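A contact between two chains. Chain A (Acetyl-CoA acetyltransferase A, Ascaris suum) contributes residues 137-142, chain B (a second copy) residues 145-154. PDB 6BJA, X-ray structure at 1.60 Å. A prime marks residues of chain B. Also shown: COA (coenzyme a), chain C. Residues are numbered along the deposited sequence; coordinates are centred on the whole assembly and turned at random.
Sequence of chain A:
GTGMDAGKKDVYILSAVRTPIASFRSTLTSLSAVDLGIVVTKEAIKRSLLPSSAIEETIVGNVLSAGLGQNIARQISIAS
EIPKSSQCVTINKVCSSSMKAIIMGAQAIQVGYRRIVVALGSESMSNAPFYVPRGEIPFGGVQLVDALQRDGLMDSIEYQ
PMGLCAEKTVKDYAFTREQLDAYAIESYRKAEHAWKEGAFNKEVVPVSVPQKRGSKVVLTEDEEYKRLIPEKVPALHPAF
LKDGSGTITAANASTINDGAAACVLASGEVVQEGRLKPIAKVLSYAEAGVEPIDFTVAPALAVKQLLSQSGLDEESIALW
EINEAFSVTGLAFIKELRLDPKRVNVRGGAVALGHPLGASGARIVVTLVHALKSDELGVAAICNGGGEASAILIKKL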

ATOM      1  N   ILE A 137       1.292  -7.246  -7.852  1.00 35.08           N
ATOM      2  CA  ILE A 137       1.573  -5.940  -8.391  1.00 34.11           C
ATOM      3  C   ILE A 137       2.609  -6.077  -9.493  1.00 29.75           C
ATOM      4  O   ILE A 137       3.658  -6.697  -9.292  1.00 27.94           O
ATOM      5  CB  ILE A 137       2.060  -5.003  -7.286  1.00 31.89           C
ATOM      6  CG1 ILE A 137       0.949  -4.838  -6.247  1.00 37.83           C
ATOM      7  CG2 ILE A 137       2.473  -3.655  -7.853  1.00 28.15           C
ATOM      8  CD1 ILE A 137       1.391  -4.199  -4.958  1.00 37.33           C
ATOM      9  N   PRO A 138       2.309  -5.523 -10.669  1.00 29.13           N
ATOM     10  CA  PRO A 138       3.225  -5.675 -11.799  1.00 31.74           C
ATOM     11  C   PRO A 138       4.489  -4.863 -11.622  1.00 30.19           C
ATOM     12  O   PRO A 138       4.523  -3.932 -10.807  1.00 27.07           O
ATOM     13  CB  PRO A 138       2.408  -5.146 -12.981  1.00 33.78           C
ATOM     14  CG  PRO A 138       1.496  -4.161 -12.383  1.00 37.31           C
ATOM     15  CD  PRO A 138       1.147  -4.690 -11.025  1.00 36.63           C
ATOM     16  N   PHE A 139       5.516  -5.218 -12.384  1.00 29.34           N
ATOM     17  CA  PHE A 139       6.691  -4.383 -12.524  1.00 28.98           C
ATOM     18  C   PHE A 139       6.297  -2.940 -12.810  1.00 33.02           C
ATOM     19  O   PHE A 139       5.484  -2.661 -13.695  1.00 33.04           O
ATOM     20  CB  PHE A 139       7.593  -4.909 -13.644  1.00 32.81           C
ATOM     21  CG  PHE A 139       8.844  -4.118 -13.814  1.00 35.25           C
ATOM     22  CD1 PHE A 139       9.949  -4.378 -13.018  1.00 36.59           C
ATOM     23  CD2 PHE A 139       8.930  -3.122 -14.769  1.00 41.04           C
ATOM     24  CE1 PHE A 139      11.111  -3.648 -13.166  1.00 36.38           C
ATOM     25  CE2 PHE A 139      10.095  -2.386 -14.920  1.00 48.26           C
ATOM     26  CZ  PHE A 139      11.187  -2.654 -14.115  1.00 46.47           C
ATOM     27  N   GLY A 140       6.875  -2.021 -12.048  1.00 24.70           N
ATOM     28  CA  GLY A 140       6.595  -0.613 -12.189  1.00 25.62           C
ATOM     29  C   GLY A 140       5.578  -0.098 -11.194  1.00 23.12           C
ATOM     30  O   GLY A 140       5.333   1.089 -11.128  1.00 27.19           O
ATOM     31  N   GLY A 141       4.978  -1.005 -10.437  1.00 22.62           N
ATOM     32  CA  GLY A 141       4.006  -0.602  -9.440  1.00 28.22           C
ATOM     33  C   GLY A 141       2.611  -0.381  -9.985  1.00 27.98           C
ATOM     34  O   GLY A 141       2.264  -0.801 -11.092  1.00 29.27           O
ATOM     35  N   VAL A 142       1.797   0.267  -9.165  1.00 26.70           N
ATOM     36  CA  VAL A 142       0.395   0.475  -9.456  1.00 28.17           C
ATOM     37  C   VAL A 142      -0.076   1.709  -8.700  1.00 28.12           C
ATOM     38  O   VAL A 142       0.520   2.100  -7.704  1.00 25.19           O
ATOM     39  CB  VAL A 142      -0.452  -0.743  -9.047  1.00 29.08           C
ATOM     40  CG1 VAL A 142      -0.461  -0.915  -7.527  1.00 29.28           C
ATOM     41  CG2 VAL A 142      -1.860  -0.625  -9.584  1.00 37.38           C
TER
ATOM     42  N   VAL B 145       5.741   2.837  -5.794  1.00 21.72           N
ATOM     43  CA  VAL B 145       6.990   2.883  -6.538  1.00 19.70           C
ATOM     44  C   VAL B 145       7.656   1.517  -6.460  1.00 18.99           C
ATOM     45  O   VAL B 145       7.733   0.927  -5.393  1.00 20.22           O
ATOM     46  CB  VAL B 145       7.916   3.950  -5.963  1.00 20.13           C
ATOM     47  CG1 VAL B 145       9.278   3.930  -6.652  1.00 22.22           C
ATOM     48  CG2 VAL B 145       7.265   5.318  -6.076  1.00 28.09           C
ATOM     49  N   ASP B 146       8.135   1.035  -7.606  1.00 21.59           N
ATOM     50  CA  ASP B 146       8.840  -0.244  -7.684  1.00 19.55           C
ATOM     51  C   ASP B 146      10.325  -0.057  -7.399  1.00 18.00           C
ATOM     52  O   ASP B 146      11.012   0.648  -8.127  1.00 19.53           O
ATOM     53  CB  ASP B 146       8.626  -0.841  -9.070  1.00 21.59           C
ATOM     54  CG  ASP B 146       9.062  -2.287  -9.169  1.00 23.90           C
ATOM     55  OD1 ASP B 146       9.965  -2.691  -8.414  1.00 23.72           O
ATOM     56  OD2 ASP B 146       8.470  -3.034  -9.984  1.00 21.50           O
ATOM     57  N   ALA B 147      10.816  -0.671  -6.328  1.00 18.72           N
ATOM     58  CA  ALA B 147      12.222  -0.569  -5.968  1.00 19.43           C
ATOM     59  C   ALA B 147      13.130  -0.943  -7.138  1.00 16.33           C
ATOM     60  O   ALA B 147      14.182  -0.349  -7.316  1.00 16.96           O
ATOM     61  CB  ALA B 147      12.537  -1.460  -4.765  1.00 19.83           C
ATOM     62  N   LEU B 148      12.729  -1.942  -7.913  1.00 16.83           N
ATOM     63  CA  LEU B 148      13.561  -2.396  -9.029  1.00 16.00           C
ATOM     64  C   LEU B 148      13.787  -1.299 -10.041  1.00 18.65           C
ATOM     65  O   LEU B 148      14.887  -1.132 -10.559  1.00 19.79           O
ATOM     66  CB  LEU B 148      12.928  -3.599  -9.721  1.00 17.34           C
ATOM     67  CG  LEU B 148      12.750  -4.882  -8.940  1.00 21.21           C
ATOM     68  CD1 LEU B 148      11.885  -5.815  -9.761  1.00 22.08           C
ATOM     69  CD2 LEU B 148      14.091  -5.509  -8.665  1.00 22.63           C
ATOM     70  N   GLN B 149      12.725  -0.545 -10.307  1.00 18.02           N
ATOM     71  CA  GLN B 149      12.783   0.570 -11.225  1.00 19.66           C
ATOM     72  C   GLN B 149      13.537   1.744 -10.623  1.00 18.31           C
ATOM     73  O   GLN B 149      14.551   2.198 -11.140  1.00 18.38           O
ATOM     74  CB  GLN B 149      11.365   0.979 -11.569  1.00 22.74           C
ATOM     75  CG  GLN B 149      11.179   1.730 -12.842  1.00 36.00           C
ATOM     76  CD  GLN B 149       9.721   1.701 -13.259  1.00 43.79           C
ATOM     77  OE1 GLN B 149       8.844   2.155 -12.515  1.00 44.05           O
ATOM     78  NE2 GLN B 149       9.447   1.123 -14.428  1.00 48.48           N
ATOM     79  N   ARG B 150      13.026   2.241  -9.508  1.00 17.47           N
ATOM     80  CA  ARG B 150      13.531   3.472  -8.947  1.00 18.03           C
ATOM     81  C   ARG B 150      14.971   3.370  -8.445  1.00 17.51           C
ATOM     82  O   ARG B 150      15.775   4.275  -8.679  1.00 18.47           O
ATOM     83  CB  ARG B 150      12.614   3.926  -7.824  1.00 18.25           C
ATOM     84  CG  ARG B 150      13.127   5.103  -7.021  1.00 19.06           C
ATOM     85  CD  ARG B 150      13.290   6.346  -7.857  1.00 19.14           C
ATOM     86  NE  ARG B 150      13.671   7.454  -6.988  1.00 21.55           N
ATOM     87  CZ  ARG B 150      14.386   8.516  -7.359  1.00 22.96           C
ATOM     88  NH1 ARG B 150      14.844   8.646  -8.598  1.00 26.98           N
ATOM     89  NH2 ARG B 150      14.654   9.457  -6.468  1.00 26.77           N
ATOM     90  N   ASP B 151      15.307   2.282  -7.754  1.00 18.17           N
ATOM     91  CA  ASP B 151      16.623   2.160  -7.137  1.00 15.67           C
ATOM     92  C   ASP B 151      17.578   1.236  -7.907  1.00 18.69           C
ATOM     93  O   ASP B 151      18.760   1.155  -7.577  1.00 21.32           O
ATOM     94  CB  ASP B 151      16.463   1.659  -5.692  1.00 16.79           C
ATOM     95  CG  ASP B 151      15.757   2.669  -4.773  1.00 17.57           C
ATOM     96  OD1 ASP B 151      15.723   3.873  -5.099  1.00 18.37           O
ATOM     97  OD2 ASP B 151      15.255   2.247  -3.702  1.00 18.71           O
ATOM     98  N   GLY B 152      17.074   0.534  -8.925  1.00 19.17           N
ATOM     99  CA  GLY B 152      17.886  -0.424  -9.653  1.00 19.69           C
ATOM    100  C   GLY B 152      18.134  -0.110 -11.121  1.00 19.08           C
ATOM    101  O   GLY B 152      19.290   0.001 -11.539  1.00 21.87           O
ATOM    102  N   LEU B 153      17.065   0.049 -11.900  1.00 18.61           N
ATOM    103  CA  LEU B 153      17.170  -0.006 -13.366  1.00 18.02           C
ATOM    104  C   LEU B 153      17.060   1.331 -14.078  1.00 21.19           C
ATOM    105  O   LEU B 153      17.414   1.429 -15.250  1.00 23.27           O
ATOM    106  CB  LEU B 153      16.109  -0.952 -13.923  1.00 20.19           C
ATOM    107  CG  LEU B 153      16.165  -2.372 -13.351  1.00 22.80           C
ATOM    108  CD1 LEU B 153      15.054  -3.241 -13.895  1.00 24.62           C
ATOM    109  CD2 LEU B 153      17.491  -3.001 -13.650  1.00 23.58           C
ATOM    110  N   MET B 154      16.554   2.340 -13.381  1.00 17.25           N
ATOM    111  CA  MET B 154      16.432   3.700 -13.921  1.00 18.02           C
ATOM    112  C   MET B 154      17.668   4.517 -13.603  1.00 21.38           C
ATOM    113  O   MET B 154      18.112   4.571 -12.455  1.00 20.12           O
ATOM    114  CB  MET B 154      15.206   4.396 -13.336  1.00 21.48           C
ATOM    115  CG  MET B 154      13.878   3.831 -13.758  1.00 24.02           C
ATOM    116  SD  MET B 154      13.447   4.364 -15.441  1.00 32.76           S
ATOM    117  CE  MET B 154      13.253   6.119 -15.248  1.00 34.19           C
TER
HETATM  118  N1A COA C 402      14.325 -15.226 -26.040  1.00 31.00           N
HETATM  119  C2A COA C 402      13.138 -15.088 -26.661  1.00 34.65           C
HETATM  120  N3A COA C 402      12.141 -14.323 -26.195  1.00 32.95           N
HETATM  121  C4A COA C 402      12.276 -13.625 -25.049  1.00 35.27           C
HETATM  122  C5A COA C 402      13.541 -13.709 -24.312  1.00 32.14           C
HETATM  123  C6A COA C 402      14.595 -14.574 -24.887  1.00 30.25           C
HETATM  124  N6A COA C 402      15.795 -14.714 -24.288  1.00 31.93           N
HETATM  125  N7A COA C 402      13.396 -12.924 -23.224  1.00 31.67           N
HETATM  126  C8A COA C 402      12.148 -12.388 -23.267  1.00 36.73           C
HETATM  127  N9A COA C 402      11.481 -12.808 -24.370  1.00 40.14           N
HETATM  128  C1B COA C 402      10.094 -12.480 -24.795  1.00 45.70           C
HETATM  129  C2B COA C 402       9.109 -13.129 -23.837  1.00 50.65           C
HETATM  130  O2B COA C 402       8.595 -14.358 -24.355  1.00 50.14           O
HETATM  131  C3B COA C 402       7.990 -12.125 -23.660  1.00 58.53           C
HETATM  132  O3B COA C 402       6.804 -12.661 -24.262  1.00 65.12           O
HETATM  133  P3B COA C 402       5.991 -12.067 -25.512  1.00 62.67           P
HETATM  134  O7A COA C 402       6.970 -11.772 -26.625  1.00 67.12           O
HETATM  135  O8A COA C 402       5.006 -13.119 -25.972  1.00 64.96           O
HETATM  136  O9A COA C 402       5.270 -10.808 -25.103  1.00 66.58           O
HETATM  137  C4B COA C 402       8.550 -10.806 -24.199  1.00 54.50           C
HETATM  138  O4B COA C 402       9.823 -11.073 -24.794  1.00 43.13           O
HETATM  139  C5B COA C 402       8.783  -9.841 -23.052  1.00 58.40           C
HETATM  140  O5B COA C 402       9.797 -10.434 -22.245  1.00 64.62           O
HETATM  141  P1A COA C 402       9.619 -10.753 -20.674  1.00 78.47           P
HETATM  142  O1A COA C 402       8.345 -11.508 -20.375  1.00 79.16           O
HETATM  143  O2A COA C 402      10.812 -11.528 -20.157  1.00 68.38           O
HETATM  144  O3A COA C 402       9.525  -9.351 -19.924  1.00 83.33           O
HETATM  145  P2A COA C 402       8.866  -9.288 -18.462  1.00105.96           P
HETATM  146  O4A COA C 402       7.386  -9.600 -18.543  1.00 94.80           O
HETATM  147  O5A COA C 402       9.571 -10.224 -17.502  1.00 80.25           O
HETATM  148  O6A COA C 402       9.103  -7.771 -18.020  1.00 87.79           O
HETATM  149  CBP COA C 402      10.877  -6.785 -16.811  1.00 69.54           C
HETATM  150  CCP COA C 402      10.412  -7.236 -18.179  1.00 75.01           C
HETATM  151  CDP COA C 402       9.899  -5.739 -16.326  1.00 63.57           C
HETATM  152  CEP COA C 402      10.824  -7.923 -15.787  1.00 63.96           C
HETATM  153  CAP COA C 402      12.244  -6.087 -16.935  1.00 64.25           C
HETATM  154  OAP COA C 402      12.528  -5.451 -15.680  1.00 62.87           O
HETATM  155  C9P COA C 402      13.376  -7.012 -17.330  1.00 62.39           C
HETATM  156  O9P COA C 402      13.268  -8.226 -17.258  1.00 58.03           O
HETATM  157  N8P COA C 402      14.528  -6.493 -17.765  1.00 56.77           N
HETATM  158  C7P COA C 402      14.806  -5.081 -17.922  1.00 45.94           C
HETATM  159  C6P COA C 402      16.056  -4.898 -18.771  1.00 46.57           C
HETATM  160  C5P COA C 402      17.143  -4.337 -17.895  1.00 47.71           C
HETATM  161  O5P COA C 402      17.360  -3.128 -17.855  1.00 47.66           O
HETATM  162  N4P COA C 402      17.800  -5.222 -17.158  1.00 41.00           N
HETATM  163  C3P COA C 402      18.800  -4.784 -16.202  1.00 42.64           C
HETATM  164  C2P COA C 402      20.223  -4.844 -16.707  1.00 42.06           C
HETATM  165  S1P COA C 402      21.090  -3.325 -16.271  1.00 55.52           S
HETATM  166  O   HOH W   1       8.036   2.451 -10.125  1.00 30.04           O

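The one direct hydrogen bond across the contact runs from Gly140 N to Asp146′ OD2, at 2.8 Å with a nearly straight N-H...O angle of 170°. A type II turn from Pro138 to Gly141, closed by Gly141 N to Pro138 O at 3.0 Å, presents this amide. Gly140, at phi/psi 98/-7, holds a turn position where a CB would jam against the preceding carbonyl. Asp146′ serves both chains: as N-cap of its helix it accepts from Leu148′ N through OD1 (2.9 Å, 145°), leaving OD2 to face the turn.

Water 1 adds an indirect link. It accepts from Asp146′ N at 2.9 Å and lies 3.2 Å from Gly140 O and 2.5 Å from Gln149′ OE1, both possible acceptors.

Apolar packing centres on Phe139. Its CB leaves sideways, but with chi1 at -178° (t) the ring reaches the helix, and the residue has 93 Å² covered by the other stretch. Phe139 CE1 lies 3.9 Å from Leu148′ CB, and Phe139 CZ lies 3.9 Å from Leu153′ CD1. The polar Gln149′ NE2 also approaches Phe139 CE2, at 3.6 Å. Coenzyme A covers one face of the ring, its CDP 3.2 Å from Phe139 CG, while its C3P lies 3.4 Å from Leu153′ CD2; the cofactor thus touches both chains.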